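Putative sugar binding protein (Geobacillus stearothermophilus, PDB 6GT9) binds galactose between its two lobes and, as a glucose-galactose binding protein, probably serves a three-component sensing system tied to galactan utilization. Local coordinates at residues E29-V34 / E282-K287; D41-R46 / I195-A200; I118-P123 / A165-L170; L223-V228 / G259-T264. All coordinates share one frame; numbering follows the deposited sequence.

Contact 1. Residues E29-V34 / E282-K287; sequences EAYHFV and EIVAGK
V284 meets the rings of Y31 and F33, in both cases at a slant. The two rings project from alternate residues of the same segment. V284 is the last helical residue of 269-284 and puts one methyl against each ring. CG1 goes to Y31, with CE1 at 3.5 Å. It also lies 3.7 Å from Y31 CZ, so it sits toward the hydroxyl end of that ring. CG2 goes to F33, where CE1 is the nearest atom at 4.1 Å. The V284 branches divide this way because CG1 is anti to the backbone N (chi1 165°), which leaves CG2 beside that nitrogen. Y31 and V284 approach from opposite directions. A third flat group, H32, takes no part in the contact. One face of its imidazole carries the carbonyl O of A30, 3.4 Å above the plane and off-centre.

The segment 29-34 enters strand 32-36 of the N-terminal lobe's parallel sheet. F33 also packs on V277 and M280, so the last turns of helix 269-284 cover this part of the sheet. Just past V284 the helix closes in a Schellman motif. K287 N bonds to E282 O at 2.9 Å, and G286 takes a positive phi of 80°. A side chain at G286 would run into the carbonyl O before it.

No hydrogen bond or charge pair crosses between the segments. The contact therefore depends on shape: two methyls against two rings. The F33 side is buried while Y31 is exposed, so the contact probably lies at the edge of the apolar layer.

Contact 2. Residues D41-R46 / I195-A200; sequences DNDYWR and ITRVQA. With GAL (beta-D-galactopyranose), chain E; SO4 (sulfate ion), chain F.
N42 and I195 both touch the galactose, and a water joins them. N42 ND2 donates to GAL O6 at 3.1 Å, with an N-H...O angle of 152°. The same amide nitrogen donates to a water at 3.0 Å, and that water gives a proton to I195 O. N42 CG lies anti to the backbone N (chi1 172°), which carries the amide toward I195 and the sugar. On the sugar, I195 CG2 packs against C6 at 3.6 Å. One face of the Y44 ring is covered by the sugar, with GAL C1 over its centre. W45 comes in at a slant, NE1 nearest GAL O3 at 3.2 Å.

These residues sit at the starts of helices 43-59 and 197-210. The helices belong to different lobes of a periplasmic binding protein, and the sugar is held in the cleft between them. N42 is the N-cap of the first helix: its OD1 accepts from W45 N in the carbonyl plane, at 3.1 Å. An alanine in place of N42 would probably leave GAL O6 without this donor, break the water link to I195 and leave the first turn of the helix without its cap.

Further out, D43 and R197 form a salt bridge across the cleft. D43 OD2 lies at the guanidinium edge, 2.8 Å from R197 NH2, but the bond is weak and bent. The carboxylate and guanidinium planes are 67° apart. R197 NE pairs with E251. A sulfate, probably from the crystallisation liquor, sits at the second helix's N terminus, its O2 2.7 Å from R197 N. T196 OG1 caps that helix by accepting from Q199 N.

Contact 3. Residues I118-P123 / A165-L170; sequences IDTDAP and AAHQQL. With GAL (beta-D-galactopyranose), chain E.
H167 can be followed from CB outward as it passes T120 and reaches the galactose. CB lies beside both branches of T120, OG1 and the methyl CG2. CG is 3.0 Å from T120 OG1. The hydroxyl oxygen stands 2.9 Å above the ring plane, toward the rim. On the opposite face Q168 NE2 sits over the ring centre, so the imidazole is held between two polar atoms. CD2 is 3.4 Å from D119 OD1. At the tip, NE2 donates to GAL O3 at 3.2 Å and, more weakly, to GAL O4. CG lies between the backbone N and the carbonyl carbon (chi1 59°), which sends the ring across T120 to the sugar.

T120 also fixes D119. Its OG1 donates to D119 OD1 at 2.9 Å, on the anti side and 33° out of the carboxylate plane. Q94 NE2 is bonded to the same oxygen. The other oxygen, D119 OD2, accepts from GAL O2 at 2.6 Å. The carboxylate and imidazole planes stand 76° apart, and D119 OD1 and H167 NE2 both lie close to GAL O3. With a leucine in place of D119, GAL O2 would probably lose this acceptor and the T120 hydroxyl its mate, leaving that hydroxyl freer to turn.

Nearer the backbone, T120 CG2 packs on A166 CB at 3.8 Å. The loop after strand 115-118 thus meets the first turn of helix 166-179. D119 and H167 both bind galactose, one from each lobe, as expected of the interlobe sugar site of a periplasmic binding protein.

Contact 4. Residues L223-V228 / G259-T264; sequences LDAIGV and GTIAAT
In the Rossmann-like C-terminal lobe, strands and helices alternate, and here A225 on helix 224-235 meets I261 on the loop that leads into strand 263-266. The meeting is narrow. A225 CB and I261 CD1 are 3.8 Å apart, and both side chains point toward the other segment. CD1 also lies 3.8 Å from the carbonyl O of A225, so it rests on the helix backbone as well as on the methyl. I226 comes nearest through its backbone, with N 4.5 Å from I261 CD1. The I226 side chain starts away from I261 and packs on E251 and T252 of helix 250-258 and on R197.

I261 reaches the helix because its chain is stretched: CD1 is fully extended from CA (chi2 180°). The small alanine is consistent with this close approach; the CA atoms of A225 and I261 are 7.3 Å apart. Neighbours complete the apolar layer. A225 and V228 pack on I243 of strand 242-246, and I261 packs on Y255.

The loop starts where helix 250-258 ends in a Schellman motif at G259. A side chain on G259 would collide with the carbonyl O of the residue before it. T260 OG1 is hydrogen-bonded to E233 further along helix 224-235, a polar link beside the apolar one. Just before that helix, L223 touches the galactose.

Between the two segments no hydrogen bond forms. Both touching side chains are buried hydrocarbon, so the join depends on close fit, and within this pair it rests on one methyl end of I261.

From the N terminus, strand 32-36 is the first element used. Contact 1 closes the longest loop, pairing it with the end of helix 269-284, and the other three contacts nest inside. Contact 2 starts at helix 43-59 and closes at 195-200. Contact 3, 118-123 with 165-170, lies within that loop. Contact 4 follows in series after contact 2. Contact 1 stays in the N-terminal lobe and contact 4 in the C-terminal lobe, their centres about 39 Å apart. Contacts 2 and 3 each join the two lobes around the galactose and touch where Y44 and W45 meet D119 and I118. Contact 4 meets contact 2 through L223, which packs on I195, R197 and N42, and through D224, which packs on A200.

Contact 1. Residues E29-V34 / E282-K287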
# COMPACT_ATOMS: atom_id res chain seq x y z
N GLU A 29 -1.51 -8.88 32.19
CA GLU A 29 -0.70 -10.07 31.99
C GLU A 29 0.13 -9.98 30.72
O GLU A 29 1.33 -10.27 30.71
CB GLU A 29 -1.60 -11.31 31.92
CG GLU A 29 -1.82 -12.03 33.23
CD GLU A 29 -3.10 -12.84 33.27
OE1 GLU A 29 -3.74 -12.87 34.34
OE2 GLU A 29 -3.47 -13.44 32.24
N ALA A 30 -0.50 -9.56 29.63
CA ALA A 30 0.06 -9.72 28.30
C ALA A 30 0.72 -8.43 27.83
O ALA A 30 0.42 -7.34 28.31
CB ALA A 30 -1.03 -10.14 27.31
N TYR A 31 1.63 -8.58 26.87
CA TYR A 31 2.09 -7.43 26.11
C TYR A 31 0.95 -6.88 25.27
O TYR A 31 0.13 -7.63 24.75
CB TYR A 31 3.26 -7.82 25.20
CG TYR A 31 4.54 -8.19 25.94
CD1 TYR A 31 5.27 -7.22 26.62
CD2 TYR A 31 5.03 -9.49 25.93
CE1 TYR A 31 6.44 -7.54 27.28
CE2 TYR A 31 6.21 -9.82 26.60
CZ TYR A 31 6.91 -8.83 27.27
OH TYR A 31 8.08 -9.12 27.95
N HIS A 32 0.91 -5.56 25.11
CA HIS A 32 -0.09 -4.89 24.29
C HIS A 32 0.62 -4.21 23.13
O HIS A 32 1.39 -3.27 23.33
CB HIS A 32 -0.89 -3.87 25.12
CG HIS A 32 -1.59 -4.46 26.31
ND1 HIS A 32 -2.72 -5.24 26.20
CD2 HIS A 32 -1.32 -4.36 27.63
CE1 HIS A 32 -3.11 -5.62 27.41
NE2 HIS A 32 -2.28 -5.09 28.29
N PHE A 33 0.38 -4.71 21.91
CA PHE A 33 0.86 -4.11 20.67
C PHE A 33 -0.32 -3.49 19.94
O PHE A 33 -1.41 -4.08 19.89
CB PHE A 33 1.50 -5.13 19.72
CG PHE A 33 2.68 -5.88 20.30
CD1 PHE A 33 3.30 -5.48 21.48
CD2 PHE A 33 3.18 -7.00 19.64
CE1 PHE A 33 4.39 -6.18 22.00
CE2 PHE A 33 4.26 -7.70 20.14
CZ PHE A 33 4.85 -7.30 21.34
N VAL A 34 -0.11 -2.32 19.35
CA VAL A 34 -1.14 -1.65 18.56
C VAL A 34 -0.71 -1.67 17.10
O VAL A 34 0.44 -1.35 16.78
CB VAL A 34 -1.39 -0.21 19.04
CG1 VAL A 34 -2.44 0.47 18.14
CG2 VAL A 34 -1.84 -0.20 20.52
N GLU A 282 10.51 -9.65 19.32
CA GLU A 282 11.96 -9.77 19.44
C GLU A 282 12.59 -8.49 19.97
O GLU A 282 13.53 -8.53 20.77
CB GLU A 282 12.56 -10.12 18.07
CG GLU A 282 12.21 -11.51 17.58
CD GLU A 282 13.01 -12.59 18.29
OE1 GLU A 282 14.23 -12.70 18.02
OE2 GLU A 282 12.42 -13.31 19.13
N ILE A 283 12.09 -7.33 19.52
CA ILE A 283 12.59 -6.05 20.01
C ILE A 283 12.28 -5.90 21.50
O ILE A 283 13.13 -5.47 22.29
CB ILE A 283 11.95 -4.92 19.18
CG1 ILE A 283 12.46 -4.95 17.74
CG2 ILE A 283 12.17 -3.55 19.83
CD1 ILE A 283 11.56 -4.20 16.78
N VAL A 284 11.05 -6.23 21.89
CA VAL A 284 10.66 -6.12 23.30
C VAL A 284 11.53 -7.02 24.18
O VAL A 284 11.74 -6.73 25.36
CB VAL A 284 9.16 -6.44 23.45
CG1 VAL A 284 8.79 -6.68 24.89
CG2 VAL A 284 8.33 -5.29 22.87
N ALA A 285 12.08 -8.09 23.60
CA ALA A 285 12.96 -9.02 24.29
C ALA A 285 14.40 -8.54 24.35
O ALA A 285 15.24 -9.22 24.96
CB ALA A 285 12.91 -10.39 23.61
N GLY A 286 14.72 -7.40 23.73
CA GLY A 286 16.10 -6.96 23.64
C GLY A 286 16.93 -7.62 22.56
O GLY A 286 18.17 -7.61 22.66
N LYS A 287 16.31 -8.18 21.52
CA LYS A 287 17.02 -8.89 20.46
C LYS A 287 17.06 -8.08 19.17
O LYS A 287 16.13 -7.34 18.84
CB LYS A 287 16.37 -10.25 20.18
CG LYS A 287 16.30 -11.16 21.41
CD LYS A 287 15.79 -12.54 21.03
CE LYS A 287 15.60 -13.42 22.26
NZ LYS A 287 15.32 -14.84 21.89

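Contact 2. Residues D41-R46 / I195-A200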
# COMPACT_ATOMS: atom_id res chain seq x y z
N ASP A 41 -11.44 -0.23 7.83
CA ASP A 41 -12.11 -1.29 7.09
C ASP A 41 -11.66 -1.36 5.62
O ASP A 41 -12.39 -1.92 4.79
CB ASP A 41 -13.62 -1.14 7.18
CG ASP A 41 -14.37 -2.44 6.87
OD1 ASP A 41 -13.90 -3.52 7.31
OD2 ASP A 41 -15.42 -2.37 6.17
N ASN A 42 -10.50 -0.81 5.29
CA ASN A 42 -9.94 -1.03 3.95
C ASN A 42 -9.59 -2.51 3.78
O ASN A 42 -8.96 -3.11 4.65
CB ASN A 42 -8.70 -0.17 3.75
CG ASN A 42 -7.96 -0.52 2.45
OD1 ASN A 42 -7.04 -1.33 2.45
ND2 ASN A 42 -8.36 0.09 1.36
N ASP A 43 -9.98 -3.09 2.64
CA ASP A 43 -9.84 -4.55 2.46
C ASP A 43 -8.40 -5.02 2.56
O ASP A 43 -8.12 -6.11 3.06
CB ASP A 43 -10.43 -4.98 1.12
CG ASP A 43 -11.95 -4.90 1.09
OD1 ASP A 43 -12.53 -4.60 2.16
OD2 ASP A 43 -12.54 -5.14 0.02
N TYR A 44 -7.46 -4.24 2.03
CA TYR A 44 -6.06 -4.64 2.10
C TYR A 44 -5.57 -4.63 3.54
O TYR A 44 -4.91 -5.58 3.99
CB TYR A 44 -5.22 -3.72 1.19
CG TYR A 44 -3.71 -3.85 1.35
CD1 TYR A 44 -3.04 -3.17 2.35
CD2 TYR A 44 -2.95 -4.63 0.46
CE1 TYR A 44 -1.66 -3.28 2.50
CE2 TYR A 44 -1.57 -4.74 0.60
CZ TYR A 44 -0.93 -4.05 1.63
OH TYR A 44 0.43 -4.13 1.80
N TRP A 45 -5.91 -3.58 4.29
CA TRP A 45 -5.46 -3.49 5.68
C TRP A 45 -6.11 -4.54 6.57
O TRP A 45 -5.52 -4.94 7.59
CB TRP A 45 -5.71 -2.06 6.19
CG TRP A 45 -4.56 -1.24 5.82
CD1 TRP A 45 -4.46 -0.40 4.77
CD2 TRP A 45 -3.27 -1.29 6.43
NE1 TRP A 45 -3.19 0.14 4.71
CE2 TRP A 45 -2.44 -0.41 5.71
CE3 TRP A 45 -2.74 -1.97 7.53
CZ2 TRP A 45 -1.10 -0.19 6.04
CZ3 TRP A 45 -1.42 -1.75 7.87
CH2 TRP A 45 -0.62 -0.86 7.14
N ARG A 46 -7.30 -5.02 6.22
CA ARG A 46 -7.87 -6.13 6.99
C ARG A 46 -7.08 -7.42 6.76
O ARG A 46 -7.03 -8.28 7.64
CB ARG A 46 -9.35 -6.32 6.64
CG ARG A 46 -10.28 -5.24 7.20
CD ARG A 46 -10.48 -5.35 8.72
NE ARG A 46 -11.56 -4.49 9.20
CZ ARG A 46 -11.82 -4.23 10.48
NH1 ARG A 46 -11.07 -4.76 11.44
NH2 ARG A 46 -12.84 -3.43 10.81
N ILE A 195 -8.04 6.15 -1.82
CA ILE A 195 -8.14 4.70 -1.64
C ILE A 195 -9.57 4.17 -1.53
O ILE A 195 -9.82 3.20 -0.81
CB ILE A 195 -7.29 4.23 -0.44
CG1 ILE A 195 -7.79 4.75 0.90
CG2 ILE A 195 -5.82 4.61 -0.64
CD1 ILE A 195 -7.10 4.06 2.05
N THR A 196 -10.51 4.74 -2.28
CA THR A 196 -11.83 4.15 -2.38
C THR A 196 -12.09 3.72 -3.82
O THR A 196 -11.54 4.30 -4.75
CB THR A 196 -12.94 5.11 -1.92
OG1 THR A 196 -13.18 6.11 -2.91
CG2 THR A 196 -12.55 5.79 -0.58
N ARG A 197 -12.93 2.70 -3.98
CA ARG A 197 -13.32 2.28 -5.33
C ARG A 197 -14.04 3.41 -6.05
O ARG A 197 -13.86 3.60 -7.27
CB ARG A 197 -14.22 1.05 -5.29
CG ARG A 197 -13.57 -0.21 -4.83
CD ARG A 197 -14.60 -1.31 -4.77
NE ARG A 197 -14.13 -2.46 -4.02
CZ ARG A 197 -14.02 -2.49 -2.69
NH1 ARG A 197 -14.34 -1.43 -1.96
NH2 ARG A 197 -13.59 -3.59 -2.09
N VAL A 198 -14.85 4.17 -5.32
CA VAL A 198 -15.76 5.10 -5.98
C VAL A 198 -15.02 6.32 -6.50
O VAL A 198 -15.31 6.81 -7.60
CB VAL A 198 -16.92 5.48 -5.04
CG1 VAL A 198 -17.66 6.70 -5.56
CG2 VAL A 198 -17.88 4.30 -4.94
N GLN A 199 -14.03 6.81 -5.75
CA GLN A 199 -13.28 7.94 -6.28
C GLN A 199 -12.34 7.50 -7.40
O GLN A 199 -12.11 8.27 -8.34
CB GLN A 199 -12.51 8.65 -5.17
CG GLN A 199 -13.28 9.81 -4.55
CD GLN A 199 -12.40 10.67 -3.67
OE1 GLN A 199 -11.47 11.34 -4.15
NE2 GLN A 199 -12.66 10.65 -2.37
N ALA A 200 -11.79 6.29 -7.32
CA ALA A 200 -10.98 5.79 -8.43
C ALA A 200 -11.80 5.77 -9.72
O ALA A 200 -11.34 6.25 -10.77
CB ALA A 200 -10.43 4.40 -8.11
C1 GAL E . -2.23 -0.84 -0.93
C2 GAL E . -1.33 -0.14 0.07
C3 GAL E . -2.05 0.09 1.41
C4 GAL E . -3.34 0.86 1.18
C5 GAL E . -4.19 0.18 0.12
C6 GAL E . -5.41 1.01 -0.28
O1 GAL E . -1.54 -1.01 -2.16
O2 GAL E . -0.15 -0.91 0.33
O3 GAL E . -1.27 0.89 2.23
O4 GAL E . -3.06 2.20 0.79
O5 GAL E . -3.43 -0.07 -1.14
O6 GAL E . -6.35 0.21 -0.97
S SO4 F . -15.54 2.10 -1.81
O1 SO4 F . -16.00 2.45 -0.46
O2 SO4 F . -14.14 1.65 -1.76
O3 SO4 F . -15.65 3.27 -2.68
O4 SO4 F . -16.32 0.99 -2.36
O HOH W 1 -10.65 2.06 1.44

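Contact 3. Residues I118-P123 / A165-L170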
# COMPACT_ATOMS: atom_id res chain seq x y z
N ILE A 118 5.30 -0.53 8.93
CA ILE A 118 4.72 -1.60 8.13
C ILE A 118 4.15 -0.97 6.86
O ILE A 118 3.59 0.13 6.91
CB ILE A 118 3.64 -2.37 8.93
CG1 ILE A 118 3.07 -3.54 8.13
CG2 ILE A 118 2.50 -1.43 9.41
CD1 ILE A 118 2.27 -4.48 8.98
N ASP A 119 4.34 -1.66 5.72
CA ASP A 119 3.69 -1.32 4.45
C ASP A 119 4.27 -0.05 3.81
O ASP A 119 4.45 0.01 2.60
CB ASP A 119 2.16 -1.18 4.64
CG ASP A 119 1.44 -0.67 3.39
OD1 ASP A 119 1.29 0.57 3.26
OD2 ASP A 119 1.00 -1.49 2.56
N THR A 120 4.57 0.96 4.62
CA THR A 120 5.16 2.21 4.17
C THR A 120 6.23 2.59 5.19
O THR A 120 5.93 2.67 6.39
CB THR A 120 4.10 3.33 4.08
OG1 THR A 120 2.99 2.90 3.27
CG2 THR A 120 4.70 4.63 3.54
N ASP A 121 7.45 2.85 4.74
CA ASP A 121 8.53 3.12 5.68
C ASP A 121 8.73 4.62 5.94
O ASP A 121 8.41 5.46 5.09
CB ASP A 121 9.86 2.52 5.19
CG ASP A 121 10.89 2.39 6.30
OD1 ASP A 121 10.51 2.52 7.49
OD2 ASP A 121 12.08 2.13 6.01
N ALA A 122 9.27 4.94 7.12
CA ALA A 122 9.82 6.26 7.43
C ALA A 122 11.31 6.12 7.72
O ALA A 122 11.75 6.22 8.88
CB ALA A 122 9.09 6.92 8.60
N PRO A 123 12.13 5.91 6.69
CA PRO A 123 13.51 5.44 6.92
C PRO A 123 14.43 6.46 7.57
O PRO A 123 15.50 6.07 8.06
CB PRO A 123 14.01 5.07 5.51
CG PRO A 123 13.19 5.92 4.60
CD PRO A 123 11.84 6.08 5.25
N ALA A 165 1.07 10.60 0.54
CA ALA A 165 1.53 9.37 1.18
C ALA A 165 2.81 8.85 0.54
O ALA A 165 2.93 8.76 -0.69
CB ALA A 165 0.45 8.29 1.11
N ALA A 166 3.74 8.45 1.40
CA ALA A 166 5.09 8.14 0.96
C ALA A 166 5.13 6.92 0.04
O ALA A 166 5.87 6.92 -0.94
CB ALA A 166 5.99 7.92 2.19
N HIS A 167 4.34 5.88 0.34
CA HIS A 167 4.40 4.69 -0.52
C HIS A 167 3.79 4.96 -1.89
O HIS A 167 4.26 4.43 -2.90
CB HIS A 167 3.71 3.48 0.15
CG HIS A 167 2.27 3.68 0.50
ND1 HIS A 167 1.73 4.89 0.87
CD2 HIS A 167 1.27 2.77 0.64
CE1 HIS A 167 0.45 4.74 1.19
NE2 HIS A 167 0.15 3.46 1.06
N GLN A 168 2.75 5.79 -1.93
CA GLN A 168 2.17 6.20 -3.20
C GLN A 168 3.16 7.02 -4.01
O GLN A 168 3.32 6.80 -5.22
CB GLN A 168 0.88 6.99 -2.95
CG GLN A 168 -0.17 6.18 -2.21
CD GLN A 168 -0.53 4.92 -2.96
OE1 GLN A 168 -1.25 4.97 -3.95
NE2 GLN A 168 -0.02 3.78 -2.50
N GLN A 169 3.82 7.99 -3.37
CA GLN A 169 4.82 8.78 -4.07
C GLN A 169 5.91 7.90 -4.65
O GLN A 169 6.34 8.09 -5.81
CB GLN A 169 5.43 9.82 -3.13
CG GLN A 169 4.53 11.01 -2.81
CD GLN A 169 5.09 11.86 -1.68
OE1 GLN A 169 6.13 11.55 -1.11
NE2 GLN A 169 4.39 12.93 -1.34
N LEU A 170 6.36 6.91 -3.88
CA LEU A 170 7.46 6.07 -4.35
C LEU A 170 7.04 5.18 -5.52
O LEU A 170 7.82 4.96 -6.45
CB LEU A 170 8.02 5.24 -3.19
CG LEU A 170 8.85 5.99 -2.14
CD1 LEU A 170 9.18 5.06 -0.97
CD2 LEU A 170 10.15 6.52 -2.74
C1 GAL E . -2.23 -0.84 -0.93
C2 GAL E . -1.33 -0.14 0.07
C3 GAL E . -2.05 0.09 1.41
C4 GAL E . -3.34 0.86 1.18
C5 GAL E . -4.19 0.18 0.12
C6 GAL E . -5.41 1.01 -0.28
O1 GAL E . -1.54 -1.01 -2.16
O2 GAL E . -0.15 -0.91 0.33
O3 GAL E . -1.27 0.89 2.23
O4 GAL E . -3.06 2.20 0.79
O5 GAL E . -3.43 -0.07 -1.14
O6 GAL E . -6.35 0.21 -0.97

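Contact 4. Residues L223-V228 / G259-T264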
# COMPACT_ATOMS: atom_id res chain seq x y z
N LEU A 223 -7.35 -0.63 -4.60
CA LEU A 223 -8.67 -0.52 -5.20
C LEU A 223 -8.69 0.30 -6.48
O LEU A 223 -9.75 0.42 -7.12
CB LEU A 223 -9.66 0.07 -4.17
CG LEU A 223 -9.73 -0.73 -2.87
CD1 LEU A 223 -10.52 0.02 -1.79
CD2 LEU A 223 -10.32 -2.11 -3.12
N ASP A 224 -7.56 0.88 -6.87
CA ASP A 224 -7.55 1.81 -7.99
C ASP A 224 -7.91 1.12 -9.30
O ASP A 224 -8.78 1.59 -10.05
CB ASP A 224 -6.18 2.47 -8.10
CG ASP A 224 -5.86 3.33 -6.92
OD1 ASP A 224 -6.81 3.93 -6.37
OD2 ASP A 224 -4.68 3.44 -6.56
N ALA A 225 -7.24 0.01 -9.62
CA ALA A 225 -7.49 -0.65 -10.90
C ALA A 225 -8.89 -1.25 -10.94
O ALA A 225 -9.47 -1.40 -12.02
CB ALA A 225 -6.43 -1.72 -11.15
N ILE A 226 -9.45 -1.58 -9.78
CA ILE A 226 -10.84 -2.00 -9.72
C ILE A 226 -11.75 -0.86 -10.13
O ILE A 226 -12.69 -1.05 -10.91
CB ILE A 226 -11.17 -2.53 -8.31
CG1 ILE A 226 -10.45 -3.85 -8.07
CG2 ILE A 226 -12.69 -2.66 -8.13
CD1 ILE A 226 -10.35 -4.22 -6.59
N GLY A 227 -11.48 0.35 -9.62
CA GLY A 227 -12.27 1.51 -10.04
C GLY A 227 -12.14 1.79 -11.52
O GLY A 227 -13.14 2.06 -12.20
N VAL A 228 -10.93 1.70 -12.06
CA VAL A 228 -10.72 1.94 -13.48
C VAL A 228 -11.43 0.89 -14.31
O VAL A 228 -12.10 1.21 -15.31
CB VAL A 228 -9.22 1.99 -13.80
CG1 VAL A 228 -9.02 2.19 -15.31
CG2 VAL A 228 -8.55 3.07 -13.00
N GLY A 259 -9.60 -10.43 -18.40
CA GLY A 259 -8.81 -9.68 -19.36
C GLY A 259 -8.96 -8.18 -19.28
O GLY A 259 -8.22 -7.47 -19.96
N THR A 260 -9.88 -7.68 -18.45
CA THR A 260 -10.07 -6.24 -18.30
C THR A 260 -8.83 -5.58 -17.72
O THR A 260 -8.38 -4.53 -18.21
CB THR A 260 -11.28 -5.97 -17.42
OG1 THR A 260 -12.40 -6.73 -17.89
CG2 THR A 260 -11.62 -4.49 -17.45
N ILE A 261 -8.28 -6.16 -16.64
CA ILE A 261 -6.98 -5.76 -16.10
C ILE A 261 -5.91 -6.64 -16.74
O ILE A 261 -6.09 -7.85 -16.90
CB ILE A 261 -6.96 -5.88 -14.56
CG1 ILE A 261 -7.94 -4.85 -13.98
CG2 ILE A 261 -5.56 -5.69 -14.01
CD1 ILE A 261 -8.03 -4.85 -12.46
N ALA A 262 -4.79 -6.02 -17.13
CA ALA A 262 -3.70 -6.75 -17.77
C ALA A 262 -2.65 -7.26 -16.80
O ALA A 262 -2.01 -8.30 -17.06
CB ALA A 262 -3.02 -5.86 -18.81
N ALA A 263 -2.42 -6.56 -15.69
CA ALA A 263 -1.34 -6.95 -14.81
C ALA A 263 -1.59 -6.34 -13.44
O ALA A 263 -2.37 -5.40 -13.30
CB ALA A 263 0.02 -6.49 -15.34
N THR A 264 -0.90 -6.87 -12.44
CA THR A 264 -0.99 -6.23 -11.13
C THR A 264 0.25 -6.56 -10.31
O THR A 264 0.88 -7.61 -10.48
CB THR A 264 -2.30 -6.62 -10.40
OG1 THR A 264 -2.52 -5.70 -9.33
CG2 THR A 264 -2.24 -8.04 -9.85